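PDB 1V9N: malate dehydrogenase from Pyrococcus horikoshii, which catalyses the NAD-dependent, reversible oxidation of (S)-malate to oxaloacetate, and is a homodimer of the LDH2/MDH2 family. Local coordinates for residues Val45-Glu53 and Gly323-Leu334; Ser86-Gly97 and Thr115-Asn126. All coordinates share one frame; numbering follows the deposited sequence.

Overall arrangement
Contact 1 and contact 2 lie on opposite sides of the centre of the chain, their own centres about 27 Å apart and their nearest atoms about 13 Å apart, so neither touches the other. Along the sequence, contact 2 is nested in the long loop that contact 1 closes between 45-53 and 323-334. Contact 1 belongs to the cofactor site: there R50, just past helix 34-49, and the N-terminal turn of helix 324-336 meet the 2'-phosphate of the bound NADPH, whose site also takes in H243, K244 and E238 of the second subunit. Contact 2 joins two neighbouring parallel strands of the mixed sheet; CA of G97, at its far end, is about 9 Å from the nearest atom of a bound NADPH, while S86 and Y87 pack against the second subunit.

Contact 1 (Val45-Glu53 and Gly323-Leu334); sequences VMADLRGVE and GEKGFLTMETRL. With NDP (NADPH dihydro-nicotinamide-adenine-dinucleotide phosphate), chain B.
R50 lays its guanidinium end-on over the F327 ring: NH1 sits above the ring centre, the two planes stand 85° apart, and CZ is 4.3 Å from the ring centroid, a cation-pi contact. The bend at chi3 (68°) turns the group back to the helix at 324-334, though the CB of R50 points away from it. NH2 then bonds both G323 O (2.8 Å) and the NADPH phosphate oxygen O2X, the latter nearly straight at 167°. With an alanine here, O2X would probably be left without this charged donor and the F327 face without its cation. G326 CA lies 3.4 Å from R50 NH2, so a side chain at G326 would clash.

At the other end, L49 CD2 packs 4.0 Å from both L334 CD2 and R333 CB. R333 reaches past L49; its NH1 comes within 2.5 Å of D48 O, too short and too bent to be more than a doubtful, weak bond, while its NE forms a salt bridge with E3. G51 closes the preceding helix in a Schellman motif. The N-terminal turn of helix 324-334 adds to the grip: G326 N gives O1X a 2.8 Å bond and G323 N bonds O2B. An arginine and a helix N-terminus meeting on the 2'-phosphate in this way are typical of an NADPH site.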
loop_
_atom_site.group_PDB
_atom_site.type_symbol
_atom_site.label_atom_id
_atom_site.label_comp_id
_atom_site.label_asym_id
_atom_site.label_seq_id
_atom_site.Cartn_x
_atom_site.Cartn_y
_atom_site.Cartn_z
ATOM N N VAL A 45 -1.583 14.168 21.146
ATOM C CA VAL A 45 -2.716 15.088 21.135
ATOM C C VAL A 45 -3.376 15.105 19.765
ATOM O O VAL A 45 -4.601 15.186 19.663
ATOM C CB VAL A 45 -2.281 16.525 21.529
ATOM C CG1 VAL A 45 -3.449 17.497 21.360
ATOM C CG2 VAL A 45 -1.812 16.537 22.982
HETATM N N MSE A 46 -2.573 15.020 18.708
HETATM C CA MSE A 46 -3.141 15.008 17.367
HETATM C C MSE A 46 -4.061 13.801 17.225
HETATM O O MSE A 46 -5.134 13.901 16.629
HETATM C CB MSE A 46 -2.047 14.947 16.297
HETATM C CG MSE A 46 -2.624 14.884 14.880
HETATM SE SE MSE A 46 -1.298 14.797 13.484
HETATM C CE MSE A 46 -0.741 16.637 13.519
ATOM N N ALA A 47 -3.637 12.662 17.771
ATOM C CA ALA A 47 -4.434 11.441 17.708
ATOM C C ALA A 47 -5.776 11.633 18.416
ATOM O O ALA A 47 -6.819 11.211 17.917
ATOM C CB ALA A 47 -3.673 10.280 18.348
ATOM N N ASP A 48 -5.747 12.257 19.589
ATOM C CA ASP A 48 -6.978 12.498 20.332
ATOM C C ASP A 48 -7.875 13.479 19.569
ATOM O O ASP A 48 -9.084 13.277 19.481
ATOM C CB ASP A 48 -6.663 13.038 21.729
ATOM C CG ASP A 48 -6.120 11.964 22.660
ATOM O OD1 ASP A 48 -6.775 10.906 22.797
ATOM O OD2 ASP A 48 -5.040 12.176 23.255
ATOM N N LEU A 49 -7.273 14.523 19.010
ATOM C CA LEU A 49 -8.013 15.522 18.244
ATOM C C LEU A 49 -8.680 14.933 17.001
ATOM O O LEU A 49 -9.816 15.288 16.670
ATOM C CB LEU A 49 -7.082 16.662 17.820
ATOM C CG LEU A 49 -6.638 17.651 18.899
ATOM C CD1 LEU A 49 -5.630 18.633 18.322
ATOM C CD2 LEU A 49 -7.859 18.397 19.429
ATOM N N ARG A 50 -7.972 14.040 16.312
ATOM C CA ARG A 50 -8.502 13.420 15.103
ATOM C C ARG A 50 -9.459 12.273 15.406
ATOM O O ARG A 50 -9.981 11.633 14.493
ATOM C CB ARG A 50 -7.361 12.908 14.216
ATOM C CG ARG A 50 -6.417 13.988 13.696
ATOM C CD ARG A 50 -5.488 13.412 12.613
ATOM N NE ARG A 50 -6.234 13.060 11.404
ATOM C CZ ARG A 50 -6.627 13.943 10.488
ATOM N NH1 ARG A 50 -6.330 15.222 10.635
ATOM N NH2 ARG A 50 -7.353 13.554 9.446
ATOM N N GLY A 51 -9.678 12.003 16.688
ATOM C CA GLY A 51 -10.591 10.939 17.061
ATOM C C GLY A 51 -9.999 9.547 17.091
ATOM O O GLY A 51 -10.724 8.559 16.957
ATOM N N VAL A 52 -8.684 9.449 17.258
ATOM C CA VAL A 52 -8.035 8.145 17.317
ATOM C C VAL A 52 -7.677 7.857 18.775
ATOM O O VAL A 52 -6.502 7.867 19.154
ATOM C CB VAL A 52 -6.742 8.105 16.459
ATOM C CG1 VAL A 52 -6.225 6.679 16.368
ATOM C CG2 VAL A 52 -7.013 8.663 15.068
ATOM N N GLU A 53 -8.705 7.608 19.585
ATOM C CA GLU A 53 -8.533 7.331 21.010
ATOM C C GLU A 53 -7.458 6.294 21.298
ATOM O O GLU A 53 -6.621 6.487 22.177
ATOM C CB GLU A 53 -9.853 6.852 21.625
ATOM C CG GLU A 53 -10.943 7.906 21.692
ATOM C CD GLU A 53 -12.188 7.400 22.398
ATOM O OE1 GLU A 53 -12.830 6.462 21.880
ATOM O OE2 GLU A 53 -12.519 7.937 23.475
ATOM N N GLY A 323 -8.960 11.594 5.520
ATOM C CA GLY A 323 -8.415 12.649 6.351
ATOM C C GLY A 323 -9.462 13.690 6.710
ATOM O O GLY A 323 -9.309 14.420 7.689
ATOM N N GLU A 324 -10.530 13.751 5.918
ATOM C CA GLU A 324 -11.598 14.721 6.134
ATOM C C GLU A 324 -12.290 14.607 7.494
ATOM O O GLU A 324 -12.397 15.601 8.210
ATOM C CB GLU A 324 -12.628 14.619 5.004
ATOM C CG GLU A 324 -13.762 15.621 5.102
ATOM C CD GLU A 324 -14.568 15.707 3.821
ATOM O OE1 GLU A 324 -14.724 14.672 3.143
ATOM O OE2 GLU A 324 -15.051 16.814 3.499
ATOM N N LYS A 325 -12.771 13.416 7.844
ATOM C CA LYS A 325 -13.423 13.222 9.141
ATOM C C LYS A 325 -12.499 13.693 10.259
ATOM O O LYS A 325 -12.915 14.426 11.154
ATOM C CB LYS A 325 -13.748 11.746 9.382
ATOM C CG LYS A 325 -14.908 11.185 8.578
ATOM C CD LYS A 325 -15.090 9.709 8.907
ATOM C CE LYS A 325 -16.241 9.090 8.149
ATOM N NZ LYS A 325 -16.368 7.629 8.441
ATOM N N GLY A 326 -11.242 13.260 10.198
ATOM C CA GLY A 326 -10.269 13.633 11.212
ATOM C C GLY A 326 -10.068 15.128 11.372
ATOM O O GLY A 326 -10.027 15.635 12.495
ATOM N N PHE A 327 -9.928 15.840 10.257
ATOM C CA PHE A 327 -9.729 17.281 10.306
ATOM C C PHE A 327 -10.952 17.997 10.872
ATOM O O PHE A 327 -10.817 18.988 11.593
ATOM C CB PHE A 327 -9.390 17.824 8.917
ATOM C CG PHE A 327 -7.929 17.708 8.564
ATOM C CD1 PHE A 327 -6.956 18.290 9.374
ATOM C CD2 PHE A 327 -7.527 17.026 7.420
ATOM C CE1 PHE A 327 -5.603 18.193 9.053
ATOM C CE2 PHE A 327 -6.177 16.923 7.088
ATOM C CZ PHE A 327 -5.214 17.507 7.903
ATOM N N LEU A 328 -12.139 17.494 10.541
ATOM C CA LEU A 328 -13.384 18.075 11.040
ATOM C C LEU A 328 -13.501 17.792 12.534
ATOM O O LEU A 328 -13.863 18.670 13.319
ATOM C CB LEU A 328 -14.587 17.479 10.305
ATOM C CG LEU A 328 -15.175 18.322 9.170
ATOM C CD1 LEU A 328 -14.092 18.695 8.180
ATOM C CD2 LEU A 328 -16.288 17.539 8.488
ATOM N N THR A 329 -13.199 16.557 12.919
ATOM C CA THR A 329 -13.245 16.172 14.321
ATOM C C THR A 329 -12.295 17.069 15.108
ATOM O O THR A 329 -12.630 17.544 16.193
ATOM C CB THR A 329 -12.822 14.713 14.509
ATOM O OG1 THR A 329 -13.749 13.859 13.829
ATOM C CG2 THR A 329 -12.796 14.352 15.991
HETATM N N MSE A 330 -11.110 17.303 14.551
HETATM C CA MSE A 330 -10.120 18.155 15.195
HETATM C C MSE A 330 -10.685 19.561 15.371
HETATM O O MSE A 330 -10.703 20.100 16.476
HETATM C CB MSE A 330 -8.842 18.217 14.353
HETATM C CG MSE A 330 -7.850 19.283 14.800
HETATM SE SE MSE A 330 -6.183 19.288 13.799
HETATM C CE MSE A 330 -5.999 20.771 12.617
ATOM N N GLU A 331 -11.142 20.143 14.266
ATOM C CA GLU A 331 -11.706 21.487 14.263
ATOM C C GLU A 331 -12.708 21.653 15.404
ATOM O O GLU A 331 -12.693 22.650 16.127
ATOM C CB GLU A 331 -12.390 21.748 12.919
ATOM C CG GLU A 331 -12.815 23.187 12.686
ATOM C CD GLU A 331 -13.537 23.364 11.362
ATOM O OE1 GLU A 331 -14.659 22.830 11.221
ATOM O OE2 GLU A 331 -12.980 24.026 10.460
ATOM N N THR A 332 -13.572 20.659 15.561
ATOM C CA THR A 332 -14.583 20.673 16.607
ATOM C C THR A 332 -13.964 20.698 18.004
ATOM O O THR A 332 -14.194 21.622 18.789
ATOM C CB THR A 332 -15.493 19.432 16.503
ATOM O OG1 THR A 332 -16.255 19.497 15.292
ATOM C CG2 THR A 332 -16.435 19.354 17.695
ATOM N N ARG A 333 -13.172 19.674 18.299
ATOM C CA ARG A 333 -12.533 19.539 19.598
ATOM C C ARG A 333 -11.569 20.658 19.978
ATOM O O ARG A 333 -11.182 20.775 21.139
ATOM C CB ARG A 333 -11.839 18.179 19.671
ATOM C CG ARG A 333 -12.813 17.036 19.479
ATOM C CD ARG A 333 -12.152 15.682 19.555
ATOM N NE ARG A 333 -13.150 14.617 19.542
ATOM C CZ ARG A 333 -12.861 13.326 19.628
ATOM N NH1 ARG A 333 -11.596 12.936 19.734
ATOM N NH2 ARG A 333 -13.833 12.424 19.615
ATOM N N LEU A 334 -11.183 21.487 19.016
ATOM C CA LEU A 334 -10.274 22.588 19.310
ATOM C C LEU A 334 -11.000 23.744 20.001
ATOM O O LEU A 334 -10.403 24.481 20.790
ATOM C CB LEU A 334 -9.601 23.087 18.030
ATOM C CG LEU A 334 -8.443 22.229 17.512
ATOM C CD1 LEU A 334 -7.932 22.783 16.190
ATOM C CD2 LEU A 334 -7.329 22.214 18.550
HETATM P PA NDP B . -9.635 4.105 10.175
HETATM O O1A NDP B . -10.096 4.936 11.261
HETATM O O2A NDP B . -10.428 2.951 9.624
HETATM O O5B NDP B . -9.244 5.114 8.942
HETATM C C5B NDP B . -8.715 4.612 7.701
HETATM C C4B NDP B . -8.447 5.856 6.833
HETATM O O4B NDP B . -9.638 6.007 6.039
HETATM C C3B NDP B . -8.233 7.177 7.518
HETATM O O3B NDP B . -7.217 7.910 6.768
HETATM C C2B NDP B . -9.534 7.898 7.487
HETATM O O2B NDP B . -9.504 9.333 7.567
HETATM C C1B NDP B . -10.139 7.327 6.242
HETATM N N9A NDP B . -11.621 7.179 6.267
HETATM C C8A NDP B . -12.473 6.792 7.340
HETATM N N7A NDP B . -13.728 6.756 6.956
HETATM C C5A NDP B . -13.744 7.113 5.639
HETATM C C6A NDP B . -14.762 7.261 4.643
HETATM N N6A NDP B . -16.042 7.021 4.951
HETATM N N1A NDP B . -14.422 7.649 3.365
HETATM C C2A NDP B . -13.112 7.894 3.039
HETATM N N3A NDP B . -12.081 7.778 3.902
HETATM C C4A NDP B . -12.464 7.381 5.198
HETATM O O3 NDP B . -8.189 3.531 10.403
HETATM P PN NDP B . -7.447 2.534 11.389
HETATM O O1N NDP B . -6.924 1.472 10.536
HETATM O O2N NDP B . -8.523 2.177 12.376
HETATM O O5D NDP B . -6.326 3.486 11.996
HETATM C C5D NDP B . -6.009 3.524 13.416
HETATM C C4D NDP B . -4.852 4.558 13.696
HETATM O O4D NDP B . -3.873 3.871 14.454
HETATM C C3D NDP B . -4.097 5.122 12.467
HETATM O O3D NDP B . -3.883 6.523 12.682
HETATM C C2D NDP B . -2.816 4.311 12.371
HETATM O O2D NDP B . -1.779 5.049 11.760
HETATM C C1D NDP B . -2.576 3.957 13.862
HETATM N N1N NDP B . -1.867 2.666 14.074
HETATM C C2N NDP B . -0.574 2.745 14.662
HETATM C C3N NDP B . 0.123 1.486 14.883
HETATM C C7N NDP B . 1.456 1.499 15.495
HETATM O O7N NDP B . 2.107 0.471 15.721
HETATM N N7N NDP B . 2.042 2.677 15.843
HETATM C C4N NDP B . -0.531 0.273 14.507
HETATM C C5N NDP B . -1.792 0.221 13.930
HETATM C C6N NDP B . -2.471 1.418 13.715
HETATM P P2B NDP B . -9.784 10.183 8.838
HETATM O O1X NDP B . -10.601 11.283 8.299
HETATM O O2X NDP B . -8.496 10.685 9.409
HETATM O O3X NDP B . -10.548 9.348 9.860
#

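Contact 2 (Ser86-Gly97 and Thr115-Asn126); sequences SYALIDGDEGLG and TGIGIVIARNSN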
loop_
_atom_site.group_PDB
_atom_site.type_symbol
_atom_site.label_atom_id
_atom_site.label_comp_id
_atom_site.label_asym_id
_atom_site.label_seq_id
_atom_site.Cartn_x
_atom_site.Cartn_y
_atom_site.Cartn_z
ATOM N N SER A 86 19.836 10.726 -1.314
ATOM C CA SER A 86 18.393 10.504 -1.235
ATOM C C SER A 86 17.917 9.442 -0.243
ATOM O O SER A 86 16.753 9.045 -0.280
ATOM C CB SER A 86 17.842 10.168 -2.626
ATOM O OG SER A 86 17.922 11.292 -3.485
ATOM N N TYR A 87 18.791 8.977 0.643
ATOM C CA TYR A 87 18.365 7.968 1.611
ATOM C C TYR A 87 19.248 7.910 2.843
ATOM O O TYR A 87 20.352 8.465 2.869
ATOM C CB TYR A 87 18.342 6.579 0.961
ATOM C CG TYR A 87 19.689 5.887 0.943
ATOM C CD1 TYR A 87 20.114 5.123 2.032
ATOM C CD2 TYR A 87 20.563 6.036 -0.137
ATOM C CE1 TYR A 87 21.377 4.529 2.048
ATOM C CE2 TYR A 87 21.825 5.447 -0.129
ATOM C CZ TYR A 87 22.223 4.694 0.967
ATOM O OH TYR A 87 23.460 4.095 0.980
ATOM N N ALA A 88 18.742 7.231 3.866
ATOM C CA ALA A 88 19.480 7.036 5.099
ATOM C C ALA A 88 18.892 5.873 5.896
ATOM O O ALA A 88 17.682 5.610 5.854
ATOM C CB ALA A 88 19.465 8.306 5.935
ATOM N N LEU A 89 19.769 5.156 6.587
ATOM C CA LEU A 89 19.363 4.053 7.443
ATOM C C LEU A 89 19.732 4.546 8.840
ATOM O O LEU A 89 20.894 4.818 9.128
ATOM C CB LEU A 89 20.121 2.772 7.086
ATOM C CG LEU A 89 19.998 1.602 8.068
ATOM C CD1 LEU A 89 18.538 1.316 8.373
ATOM C CD2 LEU A 89 20.678 0.374 7.473
ATOM N N ILE A 90 18.727 4.674 9.693
ATOM C CA ILE A 90 18.908 5.195 11.042
ATOM C C ILE A 90 18.692 4.151 12.138
ATOM O O ILE A 90 17.851 3.265 12.002
ATOM C CB ILE A 90 17.879 6.335 11.308
ATOM C CG1 ILE A 90 18.027 7.451 10.268
ATOM C CG2 ILE A 90 18.005 6.839 12.733
ATOM C CD1 ILE A 90 19.386 8.101 10.220
ATOM N N ASP A 91 19.457 4.266 13.222
ATOM C CA ASP A 91 19.277 3.381 14.372
ATOM C C ASP A 91 18.773 4.311 15.479
ATOM O O ASP A 91 19.469 5.250 15.882
ATOM C CB ASP A 91 20.588 2.710 14.795
ATOM C CG ASP A 91 20.372 1.648 15.872
ATOM O OD1 ASP A 91 20.011 2.023 17.008
ATOM O OD2 ASP A 91 20.545 0.436 15.579
ATOM N N GLY A 92 17.555 4.052 15.945
ATOM C CA GLY A 92 16.934 4.882 16.966
ATOM C C GLY A 92 17.493 4.855 18.375
ATOM O O GLY A 92 17.080 5.658 19.217
ATOM N N ASP A 93 18.419 3.941 18.641
ATOM C CA ASP A 93 19.033 3.833 19.964
ATOM C C ASP A 93 17.978 3.749 21.071
ATOM O O ASP A 93 18.152 4.299 22.150
ATOM C CB ASP A 93 19.966 5.033 20.188
ATOM C CG ASP A 93 20.917 4.836 21.367
ATOM O OD1 ASP A 93 21.345 3.690 21.613
ATOM O OD2 ASP A 93 21.253 5.839 22.038
ATOM N N GLU A 94 16.881 3.058 20.774
ATOM C CA GLU A 94 15.767 2.842 21.701
ATOM C C GLU A 94 15.061 4.091 22.222
ATOM O O GLU A 94 14.421 4.063 23.278
ATOM C CB GLU A 94 16.234 1.970 22.879
ATOM C CG GLU A 94 16.778 0.629 22.421
ATOM C CD GLU A 94 16.883 -0.403 23.530
ATOM O OE1 GLU A 94 15.915 -0.558 24.311
ATOM O OE2 GLU A 94 17.933 -1.078 23.604
ATOM N N GLY A 95 15.156 5.184 21.475
ATOM C CA GLY A 95 14.504 6.407 21.904
ATOM C C GLY A 95 13.003 6.323 21.711
ATOM O O GLY A 95 12.489 5.337 21.180
ATOM N N LEU A 96 12.291 7.346 22.170
ATOM C CA LEU A 96 10.846 7.395 21.998
ATOM C C LEU A 96 10.598 7.346 20.490
ATOM O O LEU A 96 11.337 7.956 19.724
ATOM C CB LEU A 96 10.301 8.700 22.575
ATOM C CG LEU A 96 10.332 8.776 24.098
ATOM C CD1 LEU A 96 10.368 10.232 24.557
ATOM C CD2 LEU A 96 9.117 8.037 24.649
ATOM N N GLY A 97 9.568 6.616 20.070
ATOM C CA GLY A 97 9.266 6.505 18.654
ATOM C C GLY A 97 8.994 7.845 17.996
ATOM O O GLY A 97 9.409 8.079 16.859
ATOM N N THR A 115 17.108 16.791 -3.485
ATOM C CA THR A 115 17.280 15.871 -4.606
ATOM C C THR A 115 15.986 15.455 -5.296
ATOM O O THR A 115 16.016 14.869 -6.382
ATOM C CB THR A 115 17.968 14.585 -4.137
ATOM O OG1 THR A 115 17.052 13.834 -3.326
ATOM C CG2 THR A 115 19.206 14.914 -3.307
ATOM N N GLY A 116 14.856 15.746 -4.662
ATOM C CA GLY A 116 13.579 15.358 -5.229
ATOM C C GLY A 116 12.992 14.175 -4.474
ATOM O O GLY A 116 11.774 14.069 -4.339
ATOM N N ILE A 117 13.859 13.299 -3.967
ATOM C CA ILE A 117 13.418 12.109 -3.232
ATOM C C ILE A 117 14.138 11.916 -1.901
ATOM O O ILE A 117 15.326 12.201 -1.781
ATOM C CB ILE A 117 13.643 10.810 -4.052
ATOM C CG1 ILE A 117 12.890 10.885 -5.383
ATOM C CG2 ILE A 117 13.149 9.598 -3.249
ATOM C CD1 ILE A 117 11.384 10.933 -5.226
ATOM N N GLY A 118 13.408 11.415 -0.910
ATOM C CA GLY A 118 13.991 11.167 0.396
ATOM C C GLY A 118 13.390 9.931 1.047
ATOM O O GLY A 118 12.192 9.890 1.318
ATOM N N ILE A 119 14.215 8.918 1.284
ATOM C CA ILE A 119 13.756 7.685 1.920
ATOM C C ILE A 119 14.599 7.395 3.150
ATOM O O ILE A 119 15.800 7.143 3.053
ATOM C CB ILE A 119 13.837 6.478 0.950
ATOM C CG1 ILE A 119 12.798 6.644 -0.162
ATOM C CG2 ILE A 119 13.618 5.163 1.710
ATOM C CD1 ILE A 119 12.852 5.568 -1.237
ATOM N N VAL A 120 13.971 7.457 4.316
ATOM C CA VAL A 120 14.689 7.188 5.549
ATOM C C VAL A 120 14.014 6.024 6.248
ATOM O O VAL A 120 12.793 5.997 6.405
ATOM C CB VAL A 120 14.712 8.420 6.488
ATOM C CG1 VAL A 120 15.419 8.069 7.791
ATOM C CG2 VAL A 120 15.437 9.584 5.810
ATOM N N ILE A 121 14.818 5.047 6.641
ATOM C CA ILE A 121 14.310 3.883 7.336
ATOM C C ILE A 121 14.993 3.802 8.692
ATOM O O ILE A 121 16.189 4.075 8.819
ATOM C CB ILE A 121 14.563 2.620 6.506
ATOM C CG1 ILE A 121 13.823 2.762 5.167
ATOM C CG2 ILE A 121 14.087 1.391 7.253
ATOM C CD1 ILE A 121 14.066 1.656 4.197
ATOM N N ALA A 122 14.228 3.434 9.711
ATOM C CA ALA A 122 14.779 3.362 11.052
ATOM C C ALA A 122 14.509 2.036 11.742
ATOM O O ALA A 122 13.460 1.426 11.557
ATOM C CB ALA A 122 14.221 4.515 11.900
ATOM N N ARG A 123 15.484 1.582 12.519
ATOM C CA ARG A 123 15.342 0.352 13.285
ATOM C C ARG A 123 15.671 0.736 14.716
ATOM O O ARG A 123 16.080 1.872 14.983
ATOM C CB ARG A 123 16.328 -0.718 12.810
ATOM C CG ARG A 123 17.779 -0.395 13.141
ATOM C CD ARG A 123 18.717 -1.458 12.605
ATOM N NE ARG A 123 20.110 -1.173 12.950
ATOM C CZ ARG A 123 21.141 -1.480 12.170
ATOM N NH1 ARG A 123 20.928 -2.074 11.005
ATOM N NH2 ARG A 123 22.380 -1.204 12.556
ATOM N N ASN A 124 15.499 -0.214 15.627
ATOM C CA ASN A 124 15.787 -0.009 17.043
ATOM C C ASN A 124 15.083 1.218 17.611
ATOM O O ASN A 124 15.685 2.035 18.312
ATOM C CB ASN A 124 17.302 0.089 17.258
ATOM C CG ASN A 124 17.693 -0.069 18.721
ATOM O OD1 ASN A 124 16.950 -0.650 19.509
ATOM N ND2 ASN A 124 18.870 0.435 19.084
ATOM N N SER A 125 13.794 1.329 17.311
ATOM C CA SER A 125 12.974 2.433 17.784
ATOM C C SER A 125 11.867 1.888 18.703
ATOM O O SER A 125 11.945 0.756 19.181
ATOM C CB SER A 125 12.365 3.169 16.584
ATOM O OG SER A 125 11.610 4.300 16.988
ATOM N N ASN A 126 10.838 2.698 18.940
ATOM C CA ASN A 126 9.721 2.318 19.798
ATOM C C ASN A 126 8.405 2.752 19.159
ATOM O O ASN A 126 8.410 3.420 18.130
ATOM C CB ASN A 126 9.881 2.970 21.184
ATOM C CG ASN A 126 10.742 2.141 22.122
ATOM O OD1 ASN A 126 10.337 1.053 22.542
ATOM N ND2 ASN A 126 11.937 2.639 22.443
HETATM O O HOH W 1 23.588 -0.126 15.243
HETATM O O HOH W 2 20.110 -1.151 21.845
#
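Strands 87-91 and 117-123 run parallel as the two strands of a beta-alpha-beta crossover, with helix 97-115 linking them. The middle is tight and apolar. A88 O takes the N-H of I121, and I121 O takes that of I90 at 2.8 Å and 175°, almost straight. On the face carrying A88, I90, V120 and A122, I90 CG1 meets V120 CG1 at 3.6 Å and I90 CB rests on A122 CB; helix 97-115 covers A88 and V120 there. Just ahead of the strands, S86 OG lies 2.7 Å from T115 OG1, at the end of helix 97-115, beside the second subunit.

The other end is polar and partly wetted. D91 has CG anti to its N (chi1 -172°), which brings its carboxylate across to R123 and N124. OD2 forms a salt bridge with R123 NE at 3.1 Å, lying near the guanidinium plane although the two groups are almost perpendicular, and a water joins OD2 to R123 NH2; R123 NH1 is bonded to S260. After D91 the chain makes a type I' turn from G92 to G95, closed by its own G95 N to G92 O bond and tied to the second strand by E94 N to N124 O (2.9 Å) and N126 ND2 to G95 O. D91 OD1 is gripped twice: D93 N reaches its anti side to make an Asx turn, and N124 ND2 meets its syn lone pair at 2.9 Å.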